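Local structure of Exo-beta-1,3-galactanase (5FLW) at residues V17-L25 with I264-N275; Y35-F45 with L75-V86. The protein probably hydrolyses beta-1,3-linked galactans from the chain end, releasing galactose, as a family 43 glycoside hydrolase. All coordinates share one frame; numbering follows the deposited sequence. Where two conformers were deposited one is given.

Overall arrangement
Both contacts join separate blades of a five-bladed beta-propeller and share its first sheet. Contact 1 ties strand 24-28 and the loop before it to strand 261-266 and the loop that follows, in the fifth sheet. Contact 2 sets the neighbouring strand 31-37 against strand 80-88 of the second sheet. Their centres lie about 11 Å apart, and backbone pairs such as His21 with Glu37 and Gly24 with Tyr35 connect them. Each is mostly buried. Contact 1 is largely polar, built on a histidine, a glutamine, an aspartate and waters, with a small aliphatic patch; contact 2 buries more surface, with two aromatic rings beside a glutamate-centred polar patch, and reaches solvent at its loop rim.

Contact 1: V17-L25 with I264-N275; sequences VAQLHGIGL and IGDRWQEHDLGN
His21 reaches across to the loop 273-275, where its NE2 donates to Gly274 O at 2.9 Å. The nitrogen approaches from above the carbonyl plane, 56° out of it, and the bond is bent. With CG anti to its own carbonyl carbon (chi1 -47°), the imidazole swings beneath Leu273 O, which sits over one face near the rim. Gln19 joins in: its bent chain brings NE2 to the same Gly274 oxygen in a weak bond of 3.2 Å, while OE1, lying at the imidazole edge, accepts from Lys39 N. Bare Gly274 lets this amide lie close. One water bridges Gln19 NE2 to Asn275 OD1.

Asp266 suits the other side of the histidine, since a carboxylate can serve several partners. Its OD1 takes Gly22 N on the syn side at 3.3 Å, tilted from the carboxylate plane, with an N-H...O angle of 162°, and receives waters that lead to His21 ND1 and Ile23 N; OD2 shares the same N-H weakly. Gly22, with a positive phi at which glycine is most at ease, packs its N 3.6 Å from Trp268 CH2. The indole also meets His21 CB with CZ3 at 3.8 Å, while its NE1 is held by Gln244. Farther along, the CD1 methyl of Ile264 touches Ile23 CD1 at 4.1 Å and Leu25 CD1 at 4.2 Å; the Ile264 side chain crosses both at about a right angle, beside strand 244-250.

Such packing of first against last sheet closes the ring of a five-bladed beta-propeller, the fold of glycoside hydrolase family 43.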
loop_
_atom_site.group_PDB
_atom_site.type_symbol
_atom_site.label_atom_id
_atom_site.label_comp_id
_atom_site.label_asym_id
_atom_site.label_seq_id
_atom_site.Cartn_x
_atom_site.Cartn_y
_atom_site.Cartn_z
ATOM N N VAL A 17 -3.270 -13.787 14.976
ATOM C CA VAL A 17 -3.795 -12.985 13.881
ATOM C C VAL A 17 -2.635 -12.321 13.121
ATOM O O VAL A 17 -1.763 -11.700 13.739
ATOM C CB VAL A 17 -4.794 -11.953 14.435
ATOM C CG1 VAL A 17 -5.190 -10.940 13.343
ATOM C CG2 VAL A 17 -6.019 -12.672 15.019
ATOM N N ALA A 18 -2.625 -12.436 11.779
ATOM C CA ALA A 18 -1.604 -11.762 10.964
ATOM C C ALA A 18 -2.033 -10.305 10.763
ATOM O O ALA A 18 -3.122 -10.042 10.237
ATOM C CB ALA A 18 -1.404 -12.446 9.601
ATOM N N GLN A 19 -1.185 -9.362 11.189
ATOM C CA GLN A 19 -1.477 -7.928 11.113
ATOM C C GLN A 19 -1.229 -7.412 9.682
ATOM O O GLN A 19 -0.371 -6.560 9.403
ATOM C CB GLN A 19 -0.676 -7.177 12.176
ATOM C CG GLN A 19 -1.031 -7.508 13.662
ATOM C CD GLN A 19 -2.467 -7.145 14.046
ATOM O OE1 GLN A 19 -2.924 -6.033 13.824
ATOM N NE2 GLN A 19 -3.194 -8.115 14.615
ATOM N N LEU A 20 -2.010 -7.956 8.753
ATOM C CA LEU A 20 -1.868 -7.618 7.335
ATOM C C LEU A 20 -2.769 -6.420 6.994
ATOM O O LEU A 20 -3.683 -6.507 6.161
ATOM C CB LEU A 20 -2.164 -8.836 6.449
ATOM C CG LEU A 20 -1.134 -9.964 6.582
ATOM C CD1 LEU A 20 -1.678 -11.278 6.044
ATOM C CD2 LEU A 20 0.233 -9.616 5.934
ATOM N N HIS A 21 -2.483 -5.287 7.655
ATOM C CA HIS A 21 -3.292 -4.075 7.557
ATOM C C HIS A 21 -2.475 -2.969 6.899
ATOM O O HIS A 21 -1.343 -2.684 7.325
ATOM C CB HIS A 21 -3.724 -3.580 8.931
ATOM C CG HIS A 21 -4.277 -4.645 9.818
ATOM N ND1 HIS A 21 -5.420 -5.358 9.500
ATOM C CD2 HIS A 21 -3.876 -5.080 11.039
ATOM C CE1 HIS A 21 -5.666 -6.221 10.472
ATOM N NE2 HIS A 21 -4.757 -6.059 11.429
ATOM N N GLY A 22 -3.056 -2.345 5.874
ATOM C CA GLY A 22 -2.373 -1.292 5.134
ATOM C C GLY A 22 -1.053 -1.733 4.533
ATOM O O GLY A 22 -0.110 -0.945 4.501
ATOM N N ILE A 23 -0.977 -2.976 4.006
ATOM C CA ILE A 23 0.333 -3.593 3.759
ATOM C C ILE A 23 1.047 -3.019 2.536
ATOM O O ILE A 23 0.436 -2.560 1.550
ATOM C CB ILE A 23 0.294 -5.138 3.670
ATOM C CG1 ILE A 23 -0.430 -5.614 2.404
ATOM C CG2 ILE A 23 -0.267 -5.720 4.926
ATOM C CD1 ILE A 23 -0.424 -7.127 2.233
ATOM N N GLY A 24 2.382 -3.102 2.595
ATOM C CA GLY A 24 3.197 -3.165 1.405
ATOM C C GLY A 24 3.559 -4.618 1.152
ATOM O O GLY A 24 3.632 -5.430 2.092
ATOM N N LEU A 25 3.767 -4.945 -0.141
ATOM C CA LEU A 25 4.194 -6.269 -0.583
ATOM C C LEU A 25 5.334 -6.121 -1.573
ATOM O O LEU A 25 5.245 -5.321 -2.512
ATOM C CB LEU A 25 3.091 -7.006 -1.347
ATOM C CG LEU A 25 2.034 -7.770 -0.595
ATOM C CD1 LEU A 25 0.970 -8.210 -1.610
ATOM C CD2 LEU A 25 2.689 -8.970 0.074
ATOM N N ILE A 264 -5.526 -6.974 -2.889
ATOM C CA ILE A 264 -5.792 -7.017 -1.455
ATOM C C ILE A 264 -6.395 -5.672 -1.041
ATOM O O ILE A 264 -5.858 -4.611 -1.389
ATOM C CB ILE A 264 -4.534 -7.380 -0.639
ATOM C CG1 ILE A 264 -4.173 -8.858 -0.894
ATOM C CG2 ILE A 264 -4.760 -7.104 0.860
ATOM C CD1 ILE A 264 -2.846 -9.306 -0.336
ATOM N N GLY A 265 -7.540 -5.734 -0.342
ATOM C CA GLY A 265 -8.146 -4.561 0.248
ATOM C C GLY A 265 -8.386 -4.795 1.730
ATOM O O GLY A 265 -8.484 -5.926 2.191
ATOM N N ASP A 266 -8.450 -3.694 2.482
ATOM C CA ASP A 266 -8.690 -3.733 3.923
ATOM C C ASP A 266 -10.172 -3.531 4.230
ATOM O O ASP A 266 -10.806 -2.638 3.666
ATOM C CB ASP A 266 -7.886 -2.642 4.646
ATOM C CG ASP A 266 -6.391 -2.897 4.604
ATOM O OD1 ASP A 266 -5.931 -3.818 5.291
ATOM O OD2 ASP A 266 -5.678 -2.192 3.868
ATOM N N ARG A 267 -10.702 -4.342 5.165
ATOM C CA ARG A 267 -12.023 -4.136 5.802
ATOM C C ARG A 267 -11.787 -3.585 7.205
ATOM O O ARG A 267 -11.770 -4.335 8.184
ATOM C CB ARG A 267 -12.798 -5.445 5.917
ATOM C CG ARG A 267 -13.583 -5.756 4.726
ATOM C CD ARG A 267 -14.750 -6.714 4.966
ATOM N NE ARG A 267 -15.366 -6.870 3.668
ATOM C CZ ARG A 267 -16.136 -7.882 3.306
ATOM N NH1 ARG A 267 -16.415 -8.868 4.161
ATOM N NH2 ARG A 267 -16.623 -7.886 2.071
ATOM N N TRP A 268 -11.622 -2.263 7.288
ATOM C CA TRP A 268 -11.241 -1.620 8.536
ATOM C C TRP A 268 -12.369 -1.699 9.553
ATOM O O TRP A 268 -13.520 -1.343 9.263
ATOM C CB TRP A 268 -10.889 -0.160 8.271
ATOM C CG TRP A 268 -9.728 0.041 7.374
ATOM C CD1 TRP A 268 -9.740 0.547 6.089
ATOM C CD2 TRP A 268 -8.350 -0.221 7.691
ATOM N NE1 TRP A 268 -8.451 0.604 5.590
ATOM C CE2 TRP A 268 -7.579 0.154 6.560
ATOM C CE3 TRP A 268 -7.687 -0.705 8.831
ATOM C CZ2 TRP A 268 -6.168 0.045 6.546
ATOM C CZ3 TRP A 268 -6.302 -0.812 8.806
ATOM C CH2 TRP A 268 -5.558 -0.431 7.689
ATOM N N GLN A 269 -12.031 -2.136 10.755
ATOM C CA GLN A 269 -12.986 -2.247 11.856
ATOM C C GLN A 269 -12.617 -1.194 12.898
ATOM O O GLN A 269 -11.704 -1.388 13.702
ATOM C CB GLN A 269 -12.965 -3.666 12.420
ATOM C CG GLN A 269 -13.452 -4.705 11.401
ATOM C CD GLN A 269 -14.957 -4.641 11.179
ATOM O OE1 GLN A 269 -15.450 -3.870 10.359
ATOM N NE2 GLN A 269 -15.694 -5.452 11.923
ATOM N N GLU A 270 -13.344 -0.075 12.866
ATOM C CA GLU A 270 -12.982 1.102 13.650
ATOM C C GLU A 270 -12.774 0.799 15.134
ATOM O O GLU A 270 -11.892 1.378 15.776
ATOM C CB GLU A 270 -14.028 2.202 13.427
ATOM C CG GLU A 270 -13.910 3.418 14.331
ATOM C CD GLU A 270 -14.848 4.520 13.965
ATOM O OE1 GLU A 270 -15.853 4.256 13.272
ATOM O OE2 GLU A 270 -14.624 5.673 14.426
ATOM N N HIS A 271 -13.589 -0.078 15.702
ATOM C CA HIS A 271 -13.526 -0.379 17.131
ATOM C C HIS A 271 -12.768 -1.660 17.458
ATOM O O HIS A 271 -12.787 -2.111 18.616
ATOM C CB HIS A 271 -14.905 -0.383 17.746
ATOM C CG HIS A 271 -15.658 0.887 17.427
ATOM N ND1 HIS A 271 -15.330 2.096 18.028
ATOM C CD2 HIS A 271 -16.633 1.147 16.525
ATOM C CE1 HIS A 271 -16.104 3.025 17.528
ATOM N NE2 HIS A 271 -16.894 2.475 16.622
ATOM N N ASP A 272 -12.137 -2.283 16.472
ATOM C CA ASP A 272 -11.385 -3.508 16.687
ATOM C C ASP A 272 -10.352 -3.611 15.568
ATOM O O ASP A 272 -10.335 -4.556 14.781
ATOM C CB ASP A 272 -12.359 -4.687 16.713
ATOM C CG ASP A 272 -11.702 -5.996 17.138
ATOM O OD1 ASP A 272 -10.589 -5.975 17.709
ATOM O OD2 ASP A 272 -12.336 -7.046 16.889
ATOM N N LEU A 273 -9.459 -2.616 15.501
ATOM C CA LEU A 273 -8.606 -2.453 14.320
ATOM C C LEU A 273 -7.684 -3.652 14.086
ATOM O O LEU A 273 -7.425 -4.016 12.931
ATOM C CB LEU A 273 -7.807 -1.149 14.425
ATOM C CG LEU A 273 -8.655 0.110 14.217
ATOM C CD1 LEU A 273 -7.969 1.372 14.778
ATOM C CD2 LEU A 273 -8.911 0.244 12.738
ATOM N N GLY A 274 -7.157 -4.257 15.162
ATOM C CA GLY A 274 -6.244 -5.384 14.991
ATOM C C GLY A 274 -6.869 -6.573 14.283
ATOM O O GLY A 274 -6.156 -7.371 13.665
ATOM N N ASN A 275 -8.203 -6.715 14.366
ATOM C CA ASN A 275 -8.944 -7.813 13.754
ATOM C C ASN A 275 -9.668 -7.411 12.460
ATOM O O ASN A 275 -10.587 -8.124 12.016
ATOM C CB ASN A 275 -9.893 -8.443 14.775
ATOM C CG ASN A 275 -9.137 -9.045 15.948
ATOM O OD1 ASN A 275 -8.189 -9.818 15.750
ATOM N ND2 ASN A 275 -9.534 -8.688 17.177
HETATM O O HOH W 1 -5.750 -8.572 16.514
HETATM O O HOH W 2 -7.114 -5.059 7.412
HETATM O O HOH W 3 -3.610 -4.716 3.699
#

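Contact 2: Y35-F45 with L75-V86; sequences YGENKVNGNLF and LAADRIGERPKV
Phe45 drops its ring between Leu75 and Gly81. With CG anti to the backbone N (chi1 -172°), the phenyl group turns inward while its own N donates to Arg79 O at 2.8 Å in a nearly straight bond. Leu75 CD2 lies over the centre of one face, 4.1 Å from the centroid, in a CH-pi contact. Gly81 O stands at the ring edge, 3.5 Å from Phe45 CD1; glycine is needed here because a beta carbon would collide with that atom. Leu44, more exposed, lays CD2 against Ile80 CG1.

Glu37 keeps CG beside its backbone N (chi1 -57°) and then extends, which carries OE2 to the corner where the chain bends at Arg83. OE2 accepts Arg83 N on its anti side at 2.7 Å, and OE1 forms a salt bridge with Lys39 NZ at 2.8 Å, so both oxygens are gripped. The carboxylate planes of Glu37 and Glu82 are nearly parallel. Lys39 suits a place near two acids: it pairs directly with Glu37 and reaches Glu82 OE2 through a water.

Tyr35 presents a face to Val86, whose CG2 sits 3.4 Å from the ring centroid and almost on its normal. The branched valine offers this methyl with CB also over that face, 3.6 Å from Tyr35 CE2. Pro84 CG, meanwhile, packs 3.5 Å from Tyr35 O.

Strands 35-37 and 84-86 run antiparallel at 169°, in different sheets, and meet largely through side chains. Met97 and Ile99 of strand 95-102 extend the apolar layer beside Tyr35, Val86 and Phe45, and strand 48-53 flanks Tyr35 and Pro84 through Val48.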
loop_
_atom_site.group_PDB
_atom_site.type_symbol
_atom_site.label_atom_id
_atom_site.label_comp_id
_atom_site.label_asym_id
_atom_site.label_seq_id
_atom_site.Cartn_x
_atom_site.Cartn_y
_atom_site.Cartn_z
ATOM N N TYR A 35 4.567 -6.101 4.690
ATOM C CA TYR A 35 4.853 -5.214 5.819
ATOM C C TYR A 35 3.530 -4.570 6.225
ATOM O O TYR A 35 2.933 -3.851 5.424
ATOM C CB TYR A 35 5.894 -4.145 5.422
ATOM C CG TYR A 35 7.191 -4.783 4.928
ATOM C CD1 TYR A 35 8.229 -5.127 5.841
ATOM C CD2 TYR A 35 7.370 -5.108 3.572
ATOM C CE1 TYR A 35 9.415 -5.738 5.402
ATOM C CE2 TYR A 35 8.551 -5.742 3.133
ATOM C CZ TYR A 35 9.567 -6.045 4.047
ATOM O OH TYR A 35 10.730 -6.647 3.624
ATOM N N GLY A 36 3.068 -4.827 7.457
ATOM C CA GLY A 36 1.751 -4.384 7.870
ATOM C C GLY A 36 1.757 -3.579 9.158
ATOM O O GLY A 36 2.715 -3.608 9.945
ATOM N N GLU A 37 0.653 -2.833 9.363
ATOM C CA GLU A 37 0.462 -2.094 10.613
ATOM C C GLU A 37 0.117 -3.059 11.745
ATOM O O GLU A 37 -0.878 -3.773 11.665
ATOM C CB GLU A 37 -0.674 -1.087 10.442
ATOM C CG GLU A 37 -0.462 -0.093 9.305
ATOM C CD GLU A 37 -1.700 0.736 8.967
ATOM O OE1 GLU A 37 -2.696 0.718 9.723
ATOM O OE2 GLU A 37 -1.710 1.371 7.884
ATOM N N ASN A 38 0.906 -3.060 12.826
ATOM C CA ASN A 38 0.508 -3.785 14.032
ATOM C C ASN A 38 -0.587 -2.975 14.734
ATOM O O ASN A 38 -0.324 -1.860 15.213
ATOM C CB ASN A 38 1.706 -3.930 14.959
ATOM C CG ASN A 38 1.391 -4.763 16.194
ATOM O OD1 ASN A 38 0.412 -5.499 16.205
ATOM N ND2 ASN A 38 2.228 -4.653 17.240
ATOM N N LYS A 39 -1.815 -3.516 14.805
ATOM C CA LYS A 39 -2.934 -2.770 15.378
ATOM C C LYS A 39 -3.623 -3.515 16.524
ATOM O O LYS A 39 -4.800 -3.248 16.810
ATOM C CB LYS A 39 -3.942 -2.309 14.309
ATOM C CG LYS A 39 -3.294 -1.731 13.064
ATOM C CD LYS A 39 -4.283 -1.042 12.099
ATOM C CE LYS A 39 -4.577 0.393 12.533
ATOM N NZ LYS A 39 -3.340 1.243 12.445
ATOM N N VAL A 40 -2.898 -4.418 17.205
ATOM C CA VAL A 40 -3.518 -5.277 18.221
ATOM C C VAL A 40 -4.177 -4.465 19.325
ATOM O O VAL A 40 -5.180 -4.897 19.908
ATOM C CB VAL A 40 -2.530 -6.301 18.813
ATOM C CG1 VAL A 40 -2.210 -7.397 17.818
ATOM C CG2 VAL A 40 -1.272 -5.600 19.322
ATOM N N ASN A 41 -3.633 -3.295 19.636
ATOM C CA ASN A 41 -4.152 -2.457 20.702
ATOM C C ASN A 41 -4.645 -1.098 20.199
ATOM O O ASN A 41 -4.576 -0.105 20.930
ATOM C CB ASN A 41 -3.117 -2.326 21.820
ATOM C CG ASN A 41 -2.864 -3.670 22.550
ATOM O OD1 ASN A 41 -3.805 -4.309 23.045
ATOM N ND2 ASN A 41 -1.602 -4.115 22.586
ATOM N N GLY A 42 -5.147 -1.031 18.952
ATOM C CA GLY A 42 -5.820 0.178 18.488
ATOM C C GLY A 42 -5.039 0.964 17.442
ATOM O O GLY A 42 -4.206 0.394 16.730
ATOM N N ASN A 43 -5.281 2.281 17.351
ATOM C CA ASN A 43 -4.845 3.095 16.218
ATOM C C ASN A 43 -3.460 3.731 16.359
ATOM O O ASN A 43 -2.975 4.309 15.375
ATOM C CB ASN A 43 -5.860 4.228 15.940
ATOM C CG ASN A 43 -5.806 5.340 16.992
ATOM O OD1 ASN A 43 -5.701 5.058 18.183
ATOM N ND2 ASN A 43 -5.900 6.597 16.562
ATOM N N LEU A 44 -2.828 3.685 17.539
ATOM C CA LEU A 44 -1.525 4.335 17.684
ATOM C C LEU A 44 -0.400 3.403 17.202
ATOM O O LEU A 44 -0.566 2.186 17.066
ATOM C CB LEU A 44 -1.294 4.804 19.126
ATOM C CG LEU A 44 -2.358 5.774 19.650
ATOM C CD1 LEU A 44 -2.178 6.106 21.157
ATOM C CD2 LEU A 44 -2.426 7.053 18.800
ATOM N N PHE A 45 0.769 3.991 16.960
ATOM C CA PHE A 45 1.857 3.213 16.387
ATOM C C PHE A 45 2.343 2.130 17.352
ATOM O O PHE A 45 2.748 2.433 18.487
ATOM C CB PHE A 45 3.013 4.110 15.976
ATOM C CG PHE A 45 4.070 3.368 15.222
ATOM C CD1 PHE A 45 3.752 2.752 14.014
ATOM C CD2 PHE A 45 5.382 3.282 15.711
ATOM C CE1 PHE A 45 4.745 2.051 13.303
ATOM C CE2 PHE A 45 6.370 2.570 15.011
ATOM C CZ PHE A 45 6.062 1.970 13.808
ATOM N N LEU A 75 7.845 8.484 15.773
ATOM C CA LEU A 75 7.261 7.147 15.850
ATOM C C LEU A 75 7.197 6.642 17.291
ATOM O O LEU A 75 7.287 5.429 17.537
ATOM C CB LEU A 75 7.995 6.160 14.940
ATOM C CG LEU A 75 7.798 6.360 13.419
ATOM C CD1 LEU A 75 8.692 5.430 12.596
ATOM C CD2 LEU A 75 6.321 6.222 13.016
ATOM N N ALA A 76 7.048 7.564 18.250
ATOM C CA ALA A 76 6.810 7.212 19.646
ATOM C C ALA A 76 5.416 6.581 19.806
ATOM O O ALA A 76 4.574 6.606 18.893
ATOM C CB ALA A 76 6.965 8.446 20.549
ATOM N N ALA A 77 5.174 6.017 21.001
ATOM C CA ALA A 77 3.948 5.271 21.284
ATOM C C ALA A 77 2.701 6.145 21.199
ATOM O O ALA A 77 1.599 5.613 21.070
ATOM C CB ALA A 77 4.028 4.674 22.696
ATOM N N ASP A 78 2.848 7.466 21.288
ATOM C CA ASP A 78 1.719 8.374 21.226
ATOM C C ASP A 78 1.450 8.876 19.818
ATOM O O ASP A 78 0.471 9.614 19.627
ATOM C CB ASP A 78 1.947 9.553 22.167
ATOM C CG ASP A 78 3.190 10.348 21.795
ATOM O OD1 ASP A 78 4.297 9.774 21.823
ATOM O OD2 ASP A 78 3.059 11.538 21.450
ATOM N N ARG A 79 2.278 8.501 18.839
ATOM C CA ARG A 79 2.125 8.908 17.444
ATOM C C ARG A 79 1.418 7.809 16.638
ATOM O O ARG A 79 1.044 6.757 17.160
ATOM C CB ARG A 79 3.483 9.237 16.803
ATOM C CG ARG A 79 4.352 10.122 17.637
ATOM C CD ARG A 79 3.852 11.589 17.777
ATOM N NE ARG A 79 4.588 12.111 18.938
ATOM C CZ ARG A 79 5.601 12.982 18.896
ATOM N NH1 ARG A 79 5.962 13.526 17.730
ATOM N NH2 ARG A 79 6.257 13.304 20.030
ATOM N N ILE A 80 1.278 8.080 15.346
ATOM C CA ILE A 80 0.645 7.180 14.392
ATOM C C ILE A 80 1.605 6.909 13.229
ATOM O O ILE A 80 2.270 7.814 12.743
ATOM C CB ILE A 80 -0.671 7.793 13.865
ATOM C CG1 ILE A 80 -1.718 7.841 14.978
ATOM C CG2 ILE A 80 -1.197 7.033 12.659
ATOM C CD1 ILE A 80 -2.909 8.716 14.663
ATOM N N GLY A 81 1.676 5.654 12.799
ATOM C CA GLY A 81 2.534 5.234 11.700
ATOM C C GLY A 81 1.755 4.247 10.859
ATOM O O GLY A 81 1.513 3.127 11.289
ATOM N N GLU A 82 1.364 4.670 9.663
ATOM C CA GLU A 82 0.536 3.851 8.787
ATOM C C GLU A 82 1.060 3.543 7.387
ATOM O O GLU A 82 1.933 4.225 6.869
ATOM C CB GLU A 82 -0.824 4.552 8.621
ATOM C CG GLU A 82 -1.644 4.672 9.896
ATOM C CD GLU A 82 -2.916 5.480 9.712
ATOM O OE1 GLU A 82 -3.021 6.206 8.711
ATOM O OE2 GLU A 82 -3.806 5.382 10.570
ATOM N N ARG A 83 0.488 2.501 6.792
ATOM C CA ARG A 83 0.763 2.100 5.412
ATOM C C ARG A 83 2.256 1.931 5.100
ATOM O O ARG A 83 2.767 2.500 4.130
ATOM C CB ARG A 83 0.081 3.017 4.401
ATOM C CG ARG A 83 -1.448 3.015 4.573
ATOM C CD ARG A 83 -2.184 3.743 3.434
ATOM N NE ARG A 83 -3.625 3.684 3.680
ATOM C CZ ARG A 83 -4.391 2.628 3.407
ATOM N NH1 ARG A 83 -3.850 1.549 2.840
ATOM N NH2 ARG A 83 -5.706 2.646 3.682
ATOM N N PRO A 84 2.973 1.102 5.879
ATOM C CA PRO A 84 4.406 0.907 5.623
ATOM C C PRO A 84 4.635 0.286 4.251
ATOM O O PRO A 84 3.867 -0.570 3.800
ATOM C CB PRO A 84 4.848 -0.058 6.747
ATOM C CG PRO A 84 3.605 -0.855 7.076
ATOM C CD PRO A 84 2.466 0.174 6.922
ATOM N N LYS A 85 5.714 0.724 3.604
ATOM C CA LYS A 85 6.108 0.226 2.295
ATOM C C LYS A 85 7.619 0.023 2.302
ATOM O O LYS A 85 8.343 0.756 2.979
ATOM C CB LYS A 85 5.757 1.253 1.202
ATOM C CG LYS A 85 4.261 1.615 1.120
ATOM C CD LYS A 85 3.446 0.408 0.633
ATOM C CE LYS A 85 1.933 0.584 0.883
ATOM N NZ LYS A 85 1.615 0.551 2.342
ATOM N N VAL A 86 8.097 -0.956 1.526
ATOM C CA VAL A 86 9.529 -1.251 1.413
ATOM C C VAL A 86 9.917 -1.338 -0.061
ATOM O O VAL A 86 9.180 -1.908 -0.873
ATOM C CB VAL A 86 9.909 -2.554 2.175
ATOM C CG1 VAL A 86 11.358 -3.032 1.870
ATOM C CG2 VAL A 86 9.703 -2.355 3.694
HETATM O O HOH W 4 -4.872 2.621 9.834
HETATM O O HOH W 5 -4.016 3.930 12.886
HETATM O O HOH W 6 -0.450 3.924 14.008
HETATM O O HOH W 7 1.391 2.898 20.789
#